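GlcNAc Inducible Gene 2, GIG2 (Candida albicans, PDB 6AKZ) binds an iron(III) ion in a cupin-type fold and is probably an oxygenase of the DUF1479 family, its substrate not established here. Local coordinates at residues A[125-136]-A[175-185]; A[390-398]-A[413-422]. All blocks are in the same frame, centred on the assembly; numbering follows the deposited sequence.

Contact 1: residues A[125-136]-A[175-185]; sequences TSWYNVFWSKPQ and GDRIRIREPGK
Trp127 and Tyr128 pair with Arg179 and Ile178 to form the antiparallel outer edge of the main sheet in this cupin-clan fold, strand 127-128 being an outermost strand of the sheet. The hydrogen-bonded pair is Tyr128 with Ile178: Tyr128 N meets Ile178 O at 3.0 Å and a nearly straight 175°, whereas the return bond from Ile178 N to Tyr128 O is weak. Beyond the non-hydrogen-bonded pair of Trp127 and Arg179, Ile180 N donates to Ser126 O. The Trp127 ring lies between two arginines. Arg177 NH2 stands 3.6 Å above one face of the indole, offset toward the rim, with ring and guanidinium planes 21° apart; Arg179 CB lies over the opposite face, also near the rim. Arg179 NH1 and NE hydrogen-bond to Ser367 OG and Tyr371 OH of strand 367-371, the next in the sheet. Arg177 CG sits between its backbone N and carbonyl carbon (chi1 58°), and the extended chain beyond carries the guanidinium across the indole to Asn129. Arg177 NH1 reaches Asn129 OD1 at 2.8 Å; this in-plane bond and the indole together restrict the turning of the guanidinium. On the other sheet face, Ile178 CG1 packs on Tyr128 CB at 3.6 Å and on Val130 CG1, while Ile180 CB approaches Tyr128 CE1. Further along, Trp132 CH2 comes within 3.6 Å of Gly175 CA. In the second shell, Gln136 NE2 donates to Val130 O at 2.8 Å. Ser133 N to Gln136 OE1 and a weak return from Gln136 N to Ser133 OG form a capping box starting helix 134-140; Ser133 OG also donates to Gln136 OE1. The phenol of Tyr128, also bonded to Asn123, shares a water with Ile180 O, which lies 2.7 Å from that water.

Contact 2: residues A[390-398]-A[413-422]; sequences DAFLKNISP and EFQGANIDDL
Glu413 OE1 is gripped by two donors: Ser397 OG at 2.6 Å, on the syn lone pair, and Gln415 NE2 at 3.1 Å, which arrives from above the carboxylate plane. Gln415 OE1, at the other end of that amide, accepts from Phe131 N. Glu413 OE2 accepts Ser397 N at 2.9 Å and forms a salt bridge with Arg402, so both carboxylate oxygens are engaged. Glu413 CG lies between its own backbone N and carbonyl carbon, and the chain runs extended from there to Ser397; Glu413 OE2 also lies against Ile396 CB. These bonds tie the loop after helix 407-412 to the end of helix 382-394. That helix closes in a Schellman motif, in which Ile396 N returns to Ala391 O and Asn395 takes positive phi as the C-prime residue. The Asn395 amide turns toward the loop: Asn395 OD1 accepts Ala417 N at 2.9 Å and 166°, although the donor lies above the carbonyl plane, and takes a weaker, bent bond from Gln415 N. Phe392, one turn back, supplies the apolar half. Its CG is anti to the backbone N (chi1 -171°), which places the ring face against Ala417, whose CB stands 3.8 Å from the Phe392 centroid and 12° off the normal, a CH-pi contact. Ile419 CD1 and Leu422 CD1 each approach Phe392 CE2 at 4.1 Å. The chemistry thus divides: the side chains of Ala417, Ile419 and Leu422 gather round Phe392, while Glu413, Gln415 and the Asn395 amide form the polar part, where the arginine and the several donors would be expected to stabilise a negatively charged carboxylate.

Contact 1 closes before contact 2 opens along the chain, yet the two, with centres about 16 Å apart, touch directly. Two probable hydrogen bonds join them: Phe131 N to Gln415 OE1 at 2.7 Å, and Trp132 NE1 to Ile396 O at 2.8 Å. Gln415 NE2 also bonds Asn129 O, so this one amide meets the backbone of 125-136 through both its polar atoms. Relative to the iron, held by His192, Asp194 and His355, the contacts differ. The side chain of Trp127 in contact 1 comes to about 8 Å from the metal, whereas contact 2 lies away from that site and meets Phe131, Trp132 and Lys134 of 125-136, with Lys134 CA 3.3 Å from Asp421 OD2.

Contact 1: residues A[125-136]-A[175-185]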
loop_
_atom_site.group_PDB
_atom_site.type_symbol
_atom_site.label_atom_id
_atom_site.label_comp_id
_atom_site.label_asym_id
_atom_site.label_seq_id
_atom_site.Cartn_x
_atom_site.Cartn_y
_atom_site.Cartn_z
ATOM N N THR A 125 -10.977 -15.579 -12.073
ATOM C CA THR A 125 -10.599 -14.835 -10.892
ATOM C C THR A 125 -10.818 -13.308 -10.989
ATOM O O THR A 125 -10.702 -12.635 -9.969
ATOM C CB THR A 125 -9.133 -15.037 -10.611
ATOM O OG1 THR A 125 -8.398 -14.535 -11.740
ATOM C CG2 THR A 125 -8.859 -16.495 -10.456
ATOM N N SER A 126 -11.096 -12.793 -12.181
ATOM C CA SER A 126 -11.310 -11.359 -12.361
ATOM C C SER A 126 -10.000 -10.567 -12.405
ATOM O O SER A 126 -10.010 -9.337 -12.362
ATOM C CB SER A 126 -12.214 -10.812 -11.254
ATOM O OG SER A 126 -13.478 -11.452 -11.267
ATOM N N TRP A 127 -8.878 -11.275 -12.490
ATOM C CA TRP A 127 -7.562 -10.639 -12.540
ATOM C C TRP A 127 -6.868 -10.943 -13.865
ATOM O O TRP A 127 -6.835 -12.094 -14.300
ATOM C CB TRP A 127 -6.694 -11.107 -11.370
ATOM C CG TRP A 127 -7.274 -10.786 -10.026
ATOM C CD1 TRP A 127 -8.107 -11.572 -9.284
ATOM C CD2 TRP A 127 -7.066 -9.590 -9.266
ATOM N NE1 TRP A 127 -8.429 -10.939 -8.107
ATOM C CE2 TRP A 127 -7.803 -9.721 -8.072
ATOM C CE3 TRP A 127 -6.328 -8.421 -9.477
ATOM C CZ2 TRP A 127 -7.824 -8.730 -7.094
ATOM C CZ3 TRP A 127 -6.350 -7.438 -8.505
ATOM C CH2 TRP A 127 -7.092 -7.597 -7.329
ATOM N N TYR A 128 -6.321 -9.915 -14.509
ATOM C CA TYR A 128 -5.645 -10.118 -15.812
ATOM C C TYR A 128 -4.172 -9.678 -15.698
ATOM O O TYR A 128 -3.893 -8.529 -15.341
ATOM C CB TYR A 128 -6.368 -9.287 -16.847
ATOM C CG TYR A 128 -7.738 -9.849 -17.075
ATOM C CD1 TYR A 128 -8.825 -9.457 -16.282
ATOM C CD2 TYR A 128 -7.941 -10.818 -18.044
ATOM C CE1 TYR A 128 -10.069 -10.063 -16.452
ATOM C CE2 TYR A 128 -9.193 -11.403 -18.244
ATOM C CZ TYR A 128 -10.263 -11.009 -17.455
ATOM O OH TYR A 128 -11.494 -11.575 -17.639
ATOM N N ASN A 129 -3.241 -10.588 -15.994
ATOM C CA ASN A 129 -1.815 -10.374 -15.753
ATOM C C ASN A 129 -1.209 -9.672 -16.958
ATOM O O ASN A 129 -0.383 -10.253 -17.677
ATOM C CB ASN A 129 -1.112 -11.706 -15.444
ATOM C CG ASN A 129 -1.490 -12.248 -14.070
ATOM O OD1 ASN A 129 -2.460 -11.825 -13.483
ATOM N ND2 ASN A 129 -0.692 -13.127 -13.541
ATOM N N VAL A 130 -1.713 -8.474 -17.223
ATOM C CA VAL A 130 -1.203 -7.590 -18.208
ATOM C C VAL A 130 -0.562 -6.442 -17.394
ATOM O O VAL A 130 -1.188 -5.822 -16.497
ATOM C CB VAL A 130 -2.263 -7.135 -19.222
ATOM C CG1 VAL A 130 -3.442 -6.364 -18.598
ATOM C CG2 VAL A 130 -1.634 -6.241 -20.260
ATOM N N PHE A 131 0.684 -6.143 -17.716
ATOM C CA PHE A 131 1.454 -5.123 -16.985
ATOM C C PHE A 131 1.877 -3.891 -17.779
ATOM O O PHE A 131 1.850 -2.766 -17.208
ATOM C CB PHE A 131 2.656 -5.817 -16.370
ATOM C CG PHE A 131 2.277 -6.924 -15.429
ATOM C CD1 PHE A 131 1.867 -6.659 -14.138
ATOM C CD2 PHE A 131 2.217 -8.263 -15.883
ATOM C CE1 PHE A 131 1.553 -7.680 -13.264
ATOM C CE2 PHE A 131 1.864 -9.305 -15.025
ATOM C CZ PHE A 131 1.523 -9.009 -13.698
ATOM N N TRP A 132 2.284 -4.059 -19.066
ATOM C CA TRP A 132 2.947 -3.021 -19.847
ATOM C C TRP A 132 2.171 -2.532 -21.093
ATOM O O TRP A 132 2.748 -1.919 -22.014
ATOM C CB TRP A 132 4.419 -3.448 -20.208
ATOM C CG TRP A 132 5.260 -4.018 -19.070
ATOM C CD1 TRP A 132 5.796 -5.272 -18.972
ATOM C CD2 TRP A 132 5.549 -3.379 -17.813
ATOM N NE1 TRP A 132 6.433 -5.459 -17.749
ATOM C CE2 TRP A 132 6.288 -4.307 -17.017
ATOM C CE3 TRP A 132 5.293 -2.108 -17.302
ATOM C CZ2 TRP A 132 6.759 -3.998 -15.760
ATOM C CZ3 TRP A 132 5.761 -1.815 -15.986
ATOM C CH2 TRP A 132 6.492 -2.743 -15.262
ATOM N N SER A 133 0.870 -2.819 -21.139
ATOM C CA SER A 133 0.075 -2.443 -22.310
ATOM C C SER A 133 0.068 -0.952 -22.528
ATOM O O SER A 133 0.305 -0.156 -21.586
ATOM C CB SER A 133 -1.387 -2.958 -22.115
ATOM O OG SER A 133 -2.077 -2.240 -21.107
ATOM N N LYS A 134 -0.243 -0.518 -23.758
ATOM C CA LYS A 134 -0.326 0.880 -24.033
ATOM C C LYS A 134 -1.295 1.656 -23.095
ATOM O O LYS A 134 -0.975 2.772 -22.644
ATOM C CB LYS A 134 -0.721 1.115 -25.500
ATOM C CG LYS A 134 -0.803 2.606 -25.891
ATOM C CD LYS A 134 -1.604 2.739 -27.183
ATOM C CE LYS A 134 -1.083 3.843 -28.090
ATOM N NZ LYS A 134 -2.014 5.010 -28.220
ATOM N N PRO A 135 -2.513 1.086 -22.844
ATOM C CA PRO A 135 -3.370 1.881 -21.961
ATOM C C PRO A 135 -2.776 2.065 -20.551
ATOM O O PRO A 135 -2.990 3.138 -19.938
ATOM C CB PRO A 135 -4.700 1.119 -21.921
ATOM C CG PRO A 135 -4.570 -0.007 -22.948
ATOM C CD PRO A 135 -3.211 -0.060 -23.462
ATOM N N GLN A 136 -2.122 1.037 -20.033
ATOM C CA GLN A 136 -1.398 1.133 -18.787
ATOM C C GLN A 136 -0.299 2.199 -18.756
ATOM O O GLN A 136 -0.247 3.074 -17.844
ATOM C CB GLN A 136 -0.895 -0.207 -18.319
ATOM C CG GLN A 136 -2.001 -1.108 -17.821
ATOM C CD GLN A 136 -1.525 -2.516 -17.766
ATOM O OE1 GLN A 136 -1.139 -3.121 -18.805
ATOM N NE2 GLN A 136 -1.582 -3.098 -16.543
ATOM N N GLY A 175 5.087 -2.361 -11.630
ATOM C CA GLY A 175 4.117 -2.955 -12.574
ATOM C C GLY A 175 3.056 -3.722 -11.847
ATOM O O GLY A 175 3.347 -4.571 -10.996
ATOM N N ASP A 176 1.804 -3.430 -12.151
ATOM C CA ASP A 176 0.700 -4.152 -11.571
ATOM C C ASP A 176 -0.350 -4.401 -12.624
ATOM O O ASP A 176 -0.284 -3.873 -13.758
ATOM C CB ASP A 176 0.136 -3.400 -10.357
ATOM C CG ASP A 176 -0.376 -4.320 -9.241
ATOM O OD1 ASP A 176 -0.668 -5.471 -9.474
ATOM O OD2 ASP A 176 -0.533 -3.863 -8.092
ATOM N N ARG A 177 -1.346 -5.171 -12.212
ATOM C CA ARG A 177 -2.258 -5.725 -13.181
ATOM C C ARG A 177 -3.564 -5.021 -13.158
ATOM O O ARG A 177 -3.669 -3.916 -12.671
ATOM C CB ARG A 177 -2.357 -7.185 -12.964
ATOM C CG ARG A 177 -2.789 -7.573 -11.651
ATOM C CD ARG A 177 -2.529 -9.043 -11.512
ATOM N NE ARG A 177 -2.957 -9.472 -10.182
ATOM C CZ ARG A 177 -3.216 -10.755 -9.869
ATOM N NH1 ARG A 177 -3.087 -11.743 -10.774
ATOM N NH2 ARG A 177 -3.622 -11.048 -8.658
ATOM N N ILE A 178 -4.528 -5.556 -13.906
ATOM C CA ILE A 178 -5.848 -5.011 -13.971
ATOM C C ILE A 178 -6.870 -6.032 -13.400
ATOM O O ILE A 178 -6.625 -7.220 -13.317
ATOM C CB ILE A 178 -6.172 -4.538 -15.388
ATOM C CG1 ILE A 178 -6.330 -5.682 -16.351
ATOM C CG2 ILE A 178 -5.071 -3.564 -15.911
ATOM C CD1 ILE A 178 -6.897 -5.261 -17.709
ATOM N N ARG A 179 -8.005 -5.499 -12.954
ATOM C CA ARG A 179 -9.139 -6.295 -12.544
ATOM C C ARG A 179 -10.342 -5.919 -13.396
ATOM O O ARG A 179 -10.613 -4.735 -13.671
ATOM C CB ARG A 179 -9.428 -6.092 -11.071
ATOM C CG ARG A 179 -10.829 -6.597 -10.723
ATOM C CD ARG A 179 -11.084 -6.523 -9.255
ATOM N NE ARG A 179 -11.009 -5.192 -8.592
ATOM C CZ ARG A 179 -11.914 -4.214 -8.613
ATOM N NH1 ARG A 179 -12.938 -4.239 -9.457
ATOM N NH2 ARG A 179 -11.785 -3.175 -7.756
ATOM N N ILE A 180 -11.023 -6.933 -13.941
ATOM C CA ILE A 180 -12.285 -6.691 -14.615
ATOM C C ILE A 180 -13.235 -7.724 -14.023
ATOM O O ILE A 180 -13.142 -8.905 -14.386
ATOM C CB ILE A 180 -12.194 -6.896 -16.147
ATOM C CG1 ILE A 180 -11.149 -5.953 -16.741
ATOM C CG2 ILE A 180 -13.523 -6.585 -16.822
ATOM C CD1 ILE A 180 -10.856 -6.193 -18.208
ATOM N N ARG A 181 -14.042 -7.303 -13.033
ATOM C CA ARG A 181 -14.875 -8.183 -12.232
ATOM C C ARG A 181 -16.312 -8.138 -12.761
ATOM O O ARG A 181 -16.957 -7.111 -12.770
ATOM C CB ARG A 181 -14.867 -7.813 -10.793
ATOM C CG ARG A 181 -15.663 -8.769 -9.873
ATOM C CD ARG A 181 -15.345 -8.450 -8.452
ATOM N NE ARG A 181 -16.188 -9.210 -7.542
ATOM C CZ ARG A 181 -16.239 -9.025 -6.235
ATOM N NH1 ARG A 181 -15.522 -8.082 -5.633
ATOM N NH2 ARG A 181 -17.013 -9.805 -5.503
ATOM N N GLU A 182 -16.755 -9.271 -13.323
ATOM C CA GLU A 182 -18.152 -9.389 -13.779
ATOM C C GLU A 182 -19.117 -9.516 -12.580
ATOM O O GLU A 182 -18.773 -10.114 -11.555
ATOM C CB GLU A 182 -18.326 -10.583 -14.744
ATOM C CG GLU A 182 -17.622 -10.362 -16.079
ATOM C CD GLU A 182 -18.158 -9.200 -16.882
ATOM O OE1 GLU A 182 -19.388 -8.997 -16.927
ATOM O OE2 GLU A 182 -17.363 -8.432 -17.464
ATOM N N PRO A 183 -20.380 -9.077 -12.776
ATOM C CA PRO A 183 -21.372 -9.348 -11.730
ATOM C C PRO A 183 -21.511 -10.800 -11.465
ATOM O O PRO A 183 -21.404 -11.629 -12.404
ATOM C CB PRO A 183 -22.658 -8.795 -12.316
ATOM C CG PRO A 183 -22.222 -7.687 -13.238
ATOM C CD PRO A 183 -20.893 -8.170 -13.799
ATOM N N GLY A 184 -21.603 -11.146 -10.214
ATOM C CA GLY A 184 -21.794 -12.523 -9.832
ATOM C C GLY A 184 -20.505 -13.137 -9.399
ATOM O O GLY A 184 -20.501 -14.190 -8.782
ATOM N N LYS A 185 -19.386 -12.522 -9.754
ATOM C CA LYS A 185 -18.105 -13.044 -9.297
ATOM C C LYS A 185 -18.024 -12.682 -7.824
ATOM O O LYS A 185 -18.127 -11.481 -7.466
ATOM C CB LYS A 185 -16.931 -12.453 -10.086
ATOM C CG LYS A 185 -15.563 -12.923 -9.597
ATOM C CD LYS A 185 -15.389 -14.435 -9.627
ATOM C CE LYS A 185 -14.014 -14.847 -9.127
ATOM N NZ LYS A 185 -13.777 -14.633 -7.681
HETATM O O HOH W 1 -13.566 -10.643 -16.385
HETATM O O HOH W 2 -1.907 -1.599 -14.010
#

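Contact 2: residues A[390-398]-A[413-422]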
loop_
_atom_site.group_PDB
_atom_site.type_symbol
_atom_site.label_atom_id
_atom_site.label_comp_id
_atom_site.label_asym_id
_atom_site.label_seq_id
_atom_site.Cartn_x
_atom_site.Cartn_y
_atom_site.Cartn_z
ATOM N N ASP A 390 14.013 -3.890 -16.713
ATOM C CA ASP A 390 14.270 -5.187 -17.323
ATOM C C ASP A 390 13.012 -5.827 -17.888
ATOM O O ASP A 390 13.032 -6.372 -18.992
ATOM C CB ASP A 390 14.926 -6.130 -16.311
ATOM C CG ASP A 390 15.383 -7.432 -16.940
ATOM O OD1 ASP A 390 16.294 -7.393 -17.794
ATOM O OD2 ASP A 390 14.831 -8.493 -16.582
ATOM N N ALA A 391 11.917 -5.768 -17.138
ATOM C CA ALA A 391 10.662 -6.381 -17.626
ATOM C C ALA A 391 10.056 -5.675 -18.814
ATOM O O ALA A 391 9.526 -6.334 -19.735
ATOM C CB ALA A 391 9.655 -6.466 -16.505
ATOM N N PHE A 392 10.079 -4.357 -18.793
ATOM C CA PHE A 392 9.522 -3.582 -19.878
ATOM C C PHE A 392 10.355 -3.757 -21.164
ATOM O O PHE A 392 9.797 -3.790 -22.290
ATOM C CB PHE A 392 9.522 -2.134 -19.516
ATOM C CG PHE A 392 8.782 -1.245 -20.476
ATOM C CD1 PHE A 392 7.421 -1.097 -20.363
ATOM C CD2 PHE A 392 9.446 -0.586 -21.522
ATOM C CE1 PHE A 392 6.714 -0.274 -21.208
ATOM C CE2 PHE A 392 8.754 0.238 -22.390
ATOM C CZ PHE A 392 7.401 0.417 -22.233
ATOM N N LEU A 393 11.679 -3.729 -20.989
ATOM C CA LEU A 393 12.593 -3.823 -22.147
ATOM C C LEU A 393 12.438 -5.236 -22.773
ATOM O O LEU A 393 12.517 -5.378 -23.993
ATOM C CB LEU A 393 14.042 -3.540 -21.745
ATOM C CG LEU A 393 14.442 -2.074 -21.595
ATOM C CD1 LEU A 393 15.869 -1.967 -21.033
ATOM C CD2 LEU A 393 14.263 -1.300 -22.904
ATOM N N LYS A 394 12.248 -6.239 -21.961
ATOM C CA LYS A 394 12.058 -7.630 -22.421
ATOM C C LYS A 394 10.597 -8.017 -22.713
ATOM O O LYS A 394 10.349 -9.134 -23.202
ATOM C CB LYS A 394 12.572 -8.591 -21.371
ATOM C CG LYS A 394 14.081 -8.538 -21.227
ATOM C CD LYS A 394 14.585 -9.411 -20.095
ATOM C CE LYS A 394 14.911 -10.796 -20.618
ATOM N NZ LYS A 394 14.952 -11.845 -19.560
ATOM N N ASN A 395 9.641 -7.119 -22.426
ATOM C CA ASN A 395 8.217 -7.405 -22.626
ATOM C C ASN A 395 7.709 -8.652 -21.926
ATOM O O ASN A 395 6.973 -9.459 -22.498
ATOM C CB ASN A 395 7.963 -7.512 -24.111
ATOM C CG ASN A 395 6.628 -6.996 -24.521
ATOM O OD1 ASN A 395 5.816 -6.486 -23.735
ATOM N ND2 ASN A 395 6.397 -7.087 -25.797
ATOM N N ILE A 396 8.064 -8.783 -20.661
ATOM C CA ILE A 396 7.693 -9.908 -19.762
ATOM C C ILE A 396 7.068 -9.335 -18.451
ATOM O O ILE A 396 7.053 -8.130 -18.247
ATOM C CB ILE A 396 8.880 -10.808 -19.439
ATOM C CG1 ILE A 396 10.017 -10.010 -18.805
ATOM C CG2 ILE A 396 9.366 -11.522 -20.736
ATOM C CD1 ILE A 396 11.156 -10.887 -18.298
ATOM N N SER A 397 6.686 -10.224 -17.565
ATOM C CA SER A 397 6.010 -9.880 -16.313
ATOM C C SER A 397 7.066 -9.335 -15.391
ATOM O O SER A 397 8.197 -9.755 -15.486
ATOM C CB SER A 397 5.400 -11.140 -15.672
ATOM O OG SER A 397 4.196 -11.440 -16.319
ATOM N N PRO A 398 6.684 -8.414 -14.448
ATOM C CA PRO A 398 7.619 -8.059 -13.395
ATOM C C PRO A 398 7.785 -9.251 -12.492
ATOM O O PRO A 398 6.982 -10.217 -12.514
ATOM C CB PRO A 398 6.932 -6.891 -12.667
ATOM C CG PRO A 398 5.517 -6.890 -13.074
ATOM C CD PRO A 398 5.451 -7.572 -14.427
ATOM N N GLU A 413 4.771 -15.477 -22.913
ATOM C CA GLU A 413 4.031 -14.235 -22.558
ATOM C C GLU A 413 4.515 -13.036 -23.363
ATOM O O GLU A 413 5.628 -13.016 -23.862
ATOM C CB GLU A 413 4.018 -14.005 -21.057
ATOM C CG GLU A 413 5.391 -13.918 -20.398
ATOM C CD GLU A 413 5.432 -13.048 -19.140
ATOM O OE1 GLU A 413 4.373 -12.550 -18.690
ATOM O OE2 GLU A 413 6.552 -12.893 -18.568
ATOM N N PHE A 414 3.611 -12.086 -23.571
ATOM C CA PHE A 414 3.845 -10.877 -24.290
ATOM C C PHE A 414 3.094 -9.738 -23.543
ATOM O O PHE A 414 1.911 -9.852 -23.337
ATOM C CB PHE A 414 3.267 -11.010 -25.685
ATOM C CG PHE A 414 3.353 -9.776 -26.472
ATOM C CD1 PHE A 414 4.540 -9.408 -27.077
ATOM C CD2 PHE A 414 2.258 -8.942 -26.603
ATOM C CE1 PHE A 414 4.611 -8.229 -27.799
ATOM C CE2 PHE A 414 2.339 -7.742 -27.313
ATOM C CZ PHE A 414 3.515 -7.385 -27.893
ATOM N N GLN A 415 3.724 -8.629 -23.208
ATOM C CA GLN A 415 3.083 -7.645 -22.314
ATOM C C GLN A 415 2.681 -6.337 -22.902
ATOM O O GLN A 415 2.292 -5.414 -22.122
ATOM C CB GLN A 415 3.988 -7.458 -21.086
ATOM C CG GLN A 415 4.022 -8.695 -20.164
ATOM C CD GLN A 415 2.724 -8.898 -19.419
ATOM O OE1 GLN A 415 1.925 -7.980 -19.327
ATOM N NE2 GLN A 415 2.537 -10.082 -18.851
ATOM N N GLY A 416 2.825 -6.148 -24.220
ATOM C CA GLY A 416 2.405 -4.936 -24.860
ATOM C C GLY A 416 3.302 -3.738 -24.731
ATOM O O GLY A 416 2.888 -2.623 -25.032
ATOM N N ALA A 417 4.538 -3.939 -24.268
ATOM C CA ALA A 417 5.489 -2.850 -24.002
ATOM C C ALA A 417 5.875 -2.196 -25.258
ATOM O O ALA A 417 6.202 -2.877 -26.213
ATOM C CB ALA A 417 6.738 -3.410 -23.377
ATOM N N ASN A 418 5.754 -0.903 -25.305
ATOM C CA ASN A 418 6.270 -0.132 -26.422
ATOM C C ASN A 418 6.865 1.120 -25.929
ATOM O O ASN A 418 6.161 1.971 -25.389
ATOM C CB ASN A 418 5.171 0.207 -27.436
ATOM C CG ASN A 418 5.112 -0.773 -28.550
ATOM O OD1 ASN A 418 4.137 -1.484 -28.711
ATOM N ND2 ASN A 418 6.184 -0.828 -29.338
ATOM N N ILE A 419 8.175 1.259 -26.132
ATOM C CA ILE A 419 8.864 2.482 -25.810
ATOM C C ILE A 419 8.102 3.715 -26.315
ATOM O O ILE A 419 8.093 4.749 -25.655
ATOM C CB ILE A 419 10.306 2.494 -26.428
ATOM C CG1 ILE A 419 11.236 1.621 -25.614
ATOM C CG2 ILE A 419 10.877 3.893 -26.464
ATOM C CD1 ILE A 419 11.745 2.302 -24.352
ATOM N N ASP A 420 7.507 3.652 -27.504
ATOM C CA ASP A 420 6.842 4.835 -28.017
ATOM C C ASP A 420 5.604 5.255 -27.183
ATOM O O ASP A 420 5.241 6.414 -27.284
ATOM C CB ASP A 420 6.359 4.682 -29.470
ATOM C CG ASP A 420 7.504 4.784 -30.517
ATOM O OD1 ASP A 420 8.674 5.102 -30.187
ATOM O OD2 ASP A 420 7.176 4.536 -31.707
ATOM N N ASP A 421 5.022 4.352 -26.394
ATOM C CA ASP A 421 3.887 4.693 -25.488
ATOM C C ASP A 421 4.315 5.692 -24.405
ATOM O O ASP A 421 3.484 6.321 -23.740
ATOM C CB ASP A 421 3.356 3.436 -24.811
ATOM C CG ASP A 421 2.814 2.406 -25.801
ATOM O OD1 ASP A 421 2.512 2.843 -26.934
ATOM O OD2 ASP A 421 2.623 1.216 -25.434
ATOM N N LEU A 422 5.624 5.831 -24.194
ATOM C CA LEU A 422 6.134 6.790 -23.268
ATOM C C LEU A 422 6.244 8.141 -23.895
ATOM O O LEU A 422 6.512 9.052 -23.212
ATOM C CB LEU A 422 7.480 6.315 -22.695
ATOM C CG LEU A 422 7.480 4.974 -21.969
ATOM C CD1 LEU A 422 8.839 4.317 -21.861
ATOM C CD2 LEU A 422 6.898 5.223 -20.583
#